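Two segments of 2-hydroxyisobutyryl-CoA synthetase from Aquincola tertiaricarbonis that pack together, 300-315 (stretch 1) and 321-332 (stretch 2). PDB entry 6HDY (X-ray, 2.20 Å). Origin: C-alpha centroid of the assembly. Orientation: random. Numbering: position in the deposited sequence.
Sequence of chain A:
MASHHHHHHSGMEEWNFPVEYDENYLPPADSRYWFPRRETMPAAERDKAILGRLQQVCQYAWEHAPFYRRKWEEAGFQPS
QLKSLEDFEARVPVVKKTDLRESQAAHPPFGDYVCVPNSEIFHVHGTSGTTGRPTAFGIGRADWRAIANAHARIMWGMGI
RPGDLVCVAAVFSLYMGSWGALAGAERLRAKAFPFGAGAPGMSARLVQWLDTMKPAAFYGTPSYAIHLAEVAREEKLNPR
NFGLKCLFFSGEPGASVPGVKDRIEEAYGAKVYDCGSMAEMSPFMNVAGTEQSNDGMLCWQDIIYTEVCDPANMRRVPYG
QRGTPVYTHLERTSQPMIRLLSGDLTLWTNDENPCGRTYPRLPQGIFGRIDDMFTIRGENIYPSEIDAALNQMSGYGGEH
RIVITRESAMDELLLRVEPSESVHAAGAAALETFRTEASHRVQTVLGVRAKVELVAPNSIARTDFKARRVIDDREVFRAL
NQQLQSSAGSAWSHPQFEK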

# COMPACT_ATOMS: atom_id res chain seq x y z
N TRP A 300 -13.75 3.41 23.28
CA TRP A 300 -12.73 4.31 23.82
C TRP A 300 -13.25 5.75 23.66
O TRP A 300 -12.87 6.47 22.74
N GLN A 301 -14.16 6.12 24.59
CA GLN A 301 -14.96 7.34 24.64
C GLN A 301 -14.21 8.67 24.58
O GLN A 301 -14.75 9.64 24.04
N ASP A 302 -13.00 8.74 25.16
CA ASP A 302 -12.17 9.96 25.16
C ASP A 302 -11.38 10.15 23.85
O ASP A 302 -10.68 11.17 23.70
N ILE A 303 -11.48 9.18 22.92
CA ILE A 303 -10.86 9.27 21.59
C ILE A 303 -11.96 9.73 20.60
O ILE A 303 -11.79 10.74 19.93
N ILE A 304 -13.09 9.00 20.55
CA ILE A 304 -14.30 9.27 19.77
C ILE A 304 -15.47 8.91 20.69
O ILE A 304 -15.48 7.84 21.29
N TYR A 305 -16.46 9.80 20.76
CA TYR A 305 -17.66 9.60 21.56
C TYR A 305 -18.69 8.74 20.81
O TYR A 305 -19.29 9.19 19.83
N THR A 306 -18.84 7.48 21.24
CA THR A 306 -19.79 6.54 20.65
C THR A 306 -21.14 6.61 21.40
O THR A 306 -21.18 6.56 22.65
N GLU A 307 -22.24 6.68 20.63
CA GLU A 307 -23.61 6.67 21.14
C GLU A 307 -24.35 5.53 20.44
O GLU A 307 -24.38 5.48 19.21
N VAL A 308 -24.98 4.63 21.20
CA VAL A 308 -25.75 3.56 20.56
C VAL A 308 -27.20 4.02 20.65
O VAL A 308 -27.77 4.16 21.73
N CYS A 309 -27.75 4.36 19.48
CA CYS A 309 -29.03 5.04 19.38
C CYS A 309 -30.16 4.25 18.75
O CYS A 309 -29.95 3.34 17.94
N ASP A 310 -31.38 4.67 19.08
CA ASP A 310 -32.58 4.14 18.49
C ASP A 310 -32.68 4.85 17.11
O ASP A 310 -32.76 6.08 17.09
N PRO A 311 -32.63 4.10 15.97
CA PRO A 311 -32.69 4.75 14.64
C PRO A 311 -33.95 5.56 14.33
O PRO A 311 -33.99 6.29 13.33
N ALA A 312 -34.98 5.44 15.20
CA ALA A 312 -36.24 6.15 15.08
C ALA A 312 -36.15 7.59 15.59
O ALA A 312 -36.87 8.45 15.09
N ASN A 313 -35.27 7.86 16.58
CA ASN A 313 -35.17 9.21 17.16
C ASN A 313 -33.73 9.73 17.40
O ASN A 313 -33.56 10.86 17.88
N MET A 314 -32.71 8.89 17.14
CA MET A 314 -31.27 9.18 17.33
C MET A 314 -30.89 9.51 18.79
O MET A 314 -29.92 10.24 19.04
N ARG A 315 -31.62 8.93 19.74
CA ARG A 315 -31.33 9.09 21.17
C ARG A 315 -30.76 7.78 21.68
O ARG A 315 -31.07 6.73 21.12
N GLN A 321 -29.49 -3.00 25.59
CA GLN A 321 -30.35 -2.87 24.41
C GLN A 321 -29.55 -2.65 23.11
O GLN A 321 -28.41 -2.17 23.15
N ARG A 322 -30.13 -3.08 21.98
CA ARG A 322 -29.56 -2.98 20.63
C ARG A 322 -29.89 -1.62 20.01
O ARG A 322 -30.96 -1.06 20.27
N GLY A 323 -28.99 -1.13 19.16
CA GLY A 323 -29.18 0.15 18.47
C GLY A 323 -28.11 0.43 17.43
O GLY A 323 -27.31 -0.45 17.09
N THR A 324 -28.10 1.65 16.90
CA THR A 324 -27.14 2.02 15.87
C THR A 324 -26.03 2.92 16.40
O THR A 324 -26.31 3.96 16.99
N PRO A 325 -24.75 2.57 16.16
CA PRO A 325 -23.66 3.47 16.57
C PRO A 325 -23.66 4.81 15.81
O PRO A 325 -23.77 4.87 14.58
N VAL A 326 -23.58 5.90 16.58
CA VAL A 326 -23.51 7.29 16.13
C VAL A 326 -22.20 7.78 16.74
O VAL A 326 -21.98 7.57 17.94
N TYR A 327 -21.29 8.34 15.90
CA TYR A 327 -19.95 8.70 16.35
C TYR A 327 -19.58 10.16 16.21
O TYR A 327 -19.97 10.81 15.24
N THR A 328 -18.74 10.65 17.15
CA THR A 328 -18.21 12.01 17.15
C THR A 328 -16.71 12.01 17.48
O THR A 328 -16.31 11.47 18.51
N HIS A 329 -15.91 12.65 16.60
CA HIS A 329 -14.47 12.88 16.79
C HIS A 329 -14.23 13.85 17.93
O HIS A 329 -14.82 14.95 17.95
N LEU A 330 -13.32 13.50 18.85
CA LEU A 330 -12.95 14.46 19.92
C LEU A 330 -11.53 15.05 19.72
O LEU A 330 -11.15 16.00 20.41
N GLU A 331 -10.76 14.49 18.77
CA GLU A 331 -9.36 14.86 18.53
C GLU A 331 -9.02 15.01 17.05
O GLU A 331 -7.96 14.56 16.61
N ARG A 332 -9.92 15.66 16.26
CA ARG A 332 -9.69 15.89 14.83
C ARG A 332 -10.07 17.28 14.37
O ARG A 332 -11.15 17.77 14.70

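The strands running on from I304 and up to H329 pair antiparallel, so side chains lie above and below the shared sheet rather than between the strands, and neighbours across the ladder meet on a common face. In the backbone frame, paired hydrogen bonds join Y305 with T328, E307 with V326 (N to O 2.8 Å both ways) and C309 with T324 (T324 N to C309 O, 2.7 Å). On the face of I304, T306, V308, P325, Y327 and H329, I304 (m, t) sets CG2 3.9 Å from Y327 CB and CD1 3.6 Å from H329 CD2; V308 (t) brings CG1 to 3.6 Å from G323 CA, where an ideal CB would crowd V308 CG1 and clash with C309 O. A polar atom joins this face where T306 (m) places OG1 at the ring edge of Y327 (m), 3.3 Å from CD1. On the opposite face, V326 (t) receives C309 SG (m) at 4.0 Å and M314 SD at 4.3 Å, both measured to V326 CG2. Beyond the strand, L330 (m, t) points toward stretch 1, its CD2 4.3 Å from Y305 CB. Q301 (m, m) clasps its own stretch, OE1 accepting from T306 N (2.9 Å) and NE2 donating to T306 O (3.0 Å). Water 2 hydrogen-bonds E307 OE1 and T328 OG1 (both 2.7 Å), linking the strands; water 1 bridges I303 O (2.9 Å) and E331 N (3.0 Å).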

# COMPACT_ATOMS: atom_id res chain seq x y z
CB TRP A 300 -11.40 4.07 23.11
CG TRP A 300 -10.85 2.69 23.31
CD1 TRP A 300 -11.38 1.52 22.85
CD2 TRP A 300 -9.60 2.35 23.93
NE1 TRP A 300 -10.57 0.47 23.19
CE2 TRP A 300 -9.46 0.94 23.84
CE3 TRP A 300 -8.57 3.09 24.54
CZ2 TRP A 300 -8.34 0.26 24.35
CZ3 TRP A 300 -7.47 2.42 25.05
CH2 TRP A 300 -7.35 1.02 24.95
CB GLN A 301 -15.88 7.31 25.87
CG GLN A 301 -16.98 6.24 25.81
CD GLN A 301 -17.94 6.39 24.64
OE1 GLN A 301 -17.61 6.11 23.48
NE2 GLN A 301 -19.17 6.77 24.93
CB ASP A 302 -11.26 10.03 26.39
CG ASP A 302 -10.44 8.77 26.57
OD1 ASP A 302 -11.01 7.76 27.04
OD2 ASP A 302 -9.25 8.79 26.20
CB ILE A 303 -10.13 7.95 21.16
CG1 ILE A 303 -8.90 7.67 22.08
CG2 ILE A 303 -9.70 8.04 19.67
CD1 ILE A 303 -8.18 6.32 21.91
CB ILE A 304 -14.34 8.47 18.42
CG1 ILE A 304 -13.38 9.10 17.38
CG2 ILE A 304 -15.79 8.29 17.84
CD1 ILE A 304 -13.07 8.20 16.20
CB TYR A 305 -18.23 10.97 22.01
CG TYR A 305 -19.49 10.88 22.85
CD1 TYR A 305 -19.54 10.08 24.00
CD2 TYR A 305 -20.63 11.60 22.50
CE1 TYR A 305 -20.70 9.99 24.77
CE2 TYR A 305 -21.79 11.53 23.27
CZ TYR A 305 -21.81 10.73 24.41
OH TYR A 305 -22.96 10.68 25.16
CB THR A 306 -19.23 5.09 20.63
OG1 THR A 306 -18.01 5.03 19.89
CG2 THR A 306 -20.22 4.06 20.05
CB GLU A 307 -24.32 7.97 20.80
CG GLU A 307 -23.70 9.23 21.35
CD GLU A 307 -24.34 10.46 20.76
OE1 GLU A 307 -23.95 10.86 19.64
OE2 GLU A 307 -25.32 10.97 21.36
CB VAL A 308 -25.41 2.15 21.09
CG1 VAL A 308 -26.37 1.09 20.56
CG2 VAL A 308 -23.97 1.80 20.74
CB CYS A 309 -28.82 6.38 18.65
SG CYS A 309 -27.58 7.46 19.42
CB ASP A 310 -33.78 4.47 19.38
CG ASP A 310 -35.10 3.84 19.00
OD1 ASP A 310 -35.26 3.48 17.81
OD2 ASP A 310 -35.99 3.76 19.87
CB PRO A 311 -32.54 3.57 13.66
CG PRO A 311 -31.90 2.48 14.47
CD PRO A 311 -32.48 2.64 15.83
CB ALA A 312 -37.32 5.40 15.83
CB ASN A 313 -35.99 9.27 18.45
CG ASN A 313 -35.57 8.30 19.54
OD1 ASN A 313 -34.43 7.83 19.60
ND2 ASN A 313 -36.48 8.00 20.44
CB MET A 314 -30.75 10.27 16.34
CG MET A 314 -30.85 9.85 14.88
SD MET A 314 -30.06 8.27 14.49
CE MET A 314 -30.93 7.87 13.02
CB ARG A 315 -32.55 9.58 21.95
CG ARG A 315 -32.73 11.10 21.81
CD ARG A 315 -33.78 11.69 22.73
NE ARG A 315 -35.01 12.00 22.00
CZ ARG A 315 -36.16 11.33 22.13
NH1 ARG A 315 -37.22 11.68 21.42
NH2 ARG A 315 -36.24 10.31 22.97
CB GLN A 321 -31.44 -1.80 24.63
CG GLN A 321 -32.73 -2.03 23.84
CD GLN A 321 -33.22 -3.46 23.90
OE1 GLN A 321 -33.55 -3.98 24.98
NE2 GLN A 321 -33.24 -4.14 22.75
CB ARG A 322 -30.09 -4.12 19.73
CG ARG A 322 -29.55 -5.51 20.04
CD ARG A 322 -30.14 -6.55 19.10
NE ARG A 322 -29.37 -7.81 19.12
CZ ARG A 322 -29.28 -8.65 18.09
NH1 ARG A 322 -28.56 -9.76 18.21
NH2 ARG A 322 -29.89 -8.39 16.94
CB THR A 324 -27.83 2.60 14.60
OG1 THR A 324 -26.85 2.68 13.57
CG2 THR A 324 -28.46 3.98 14.82
CB PRO A 325 -22.40 2.66 16.27
CG PRO A 325 -22.87 1.21 16.17
CD PRO A 325 -24.22 1.34 15.55
CB VAL A 326 -24.75 8.14 16.54
CG1 VAL A 326 -24.52 9.65 16.35
CG2 VAL A 326 -26.00 7.69 15.78
CB TYR A 327 -18.89 7.88 15.59
CG TYR A 327 -19.04 6.38 15.61
CD1 TYR A 327 -18.62 5.62 16.70
CD2 TYR A 327 -19.50 5.69 14.48
CE1 TYR A 327 -18.66 4.23 16.68
CE2 TYR A 327 -19.53 4.30 14.45
CZ TYR A 327 -19.12 3.57 15.55
OH TYR A 327 -19.17 2.20 15.53
CB THR A 328 -19.02 12.95 18.08
OG1 THR A 328 -20.40 12.97 17.69
CG2 THR A 328 -18.47 14.38 18.08
CB HIS A 329 -13.81 13.49 15.51
CG HIS A 329 -13.54 12.49 14.43
ND1 HIS A 329 -14.08 12.63 13.16
CD2 HIS A 329 -12.77 11.38 14.45
CE1 HIS A 329 -13.64 11.60 12.46
NE2 HIS A 329 -12.86 10.81 13.20
CB LEU A 330 -13.09 13.81 21.32
CG LEU A 330 -14.45 13.21 21.69
CD1 LEU A 330 -14.40 12.62 23.07
CD2 LEU A 330 -15.54 14.24 21.60
CB GLU A 331 -8.43 13.83 19.21
CG GLU A 331 -8.49 13.82 20.73
CD GLU A 331 -7.48 12.95 21.45
OE1 GLU A 331 -6.91 12.03 20.82
OE2 GLU A 331 -7.24 13.19 22.65
CB ARG A 332 -10.37 14.81 13.95
CG ARG A 332 -9.59 13.49 13.91
CD ARG A 332 -9.98 12.60 12.77
NE ARG A 332 -9.76 13.19 11.43
CZ ARG A 332 -10.04 12.57 10.29
NH1 ARG A 332 -10.53 11.33 10.31
NH2 ARG A 332 -9.82 13.17 9.13
O HOH W 1 -10.89 11.80 17.35
O HOH W 2 -21.43 10.68 18.78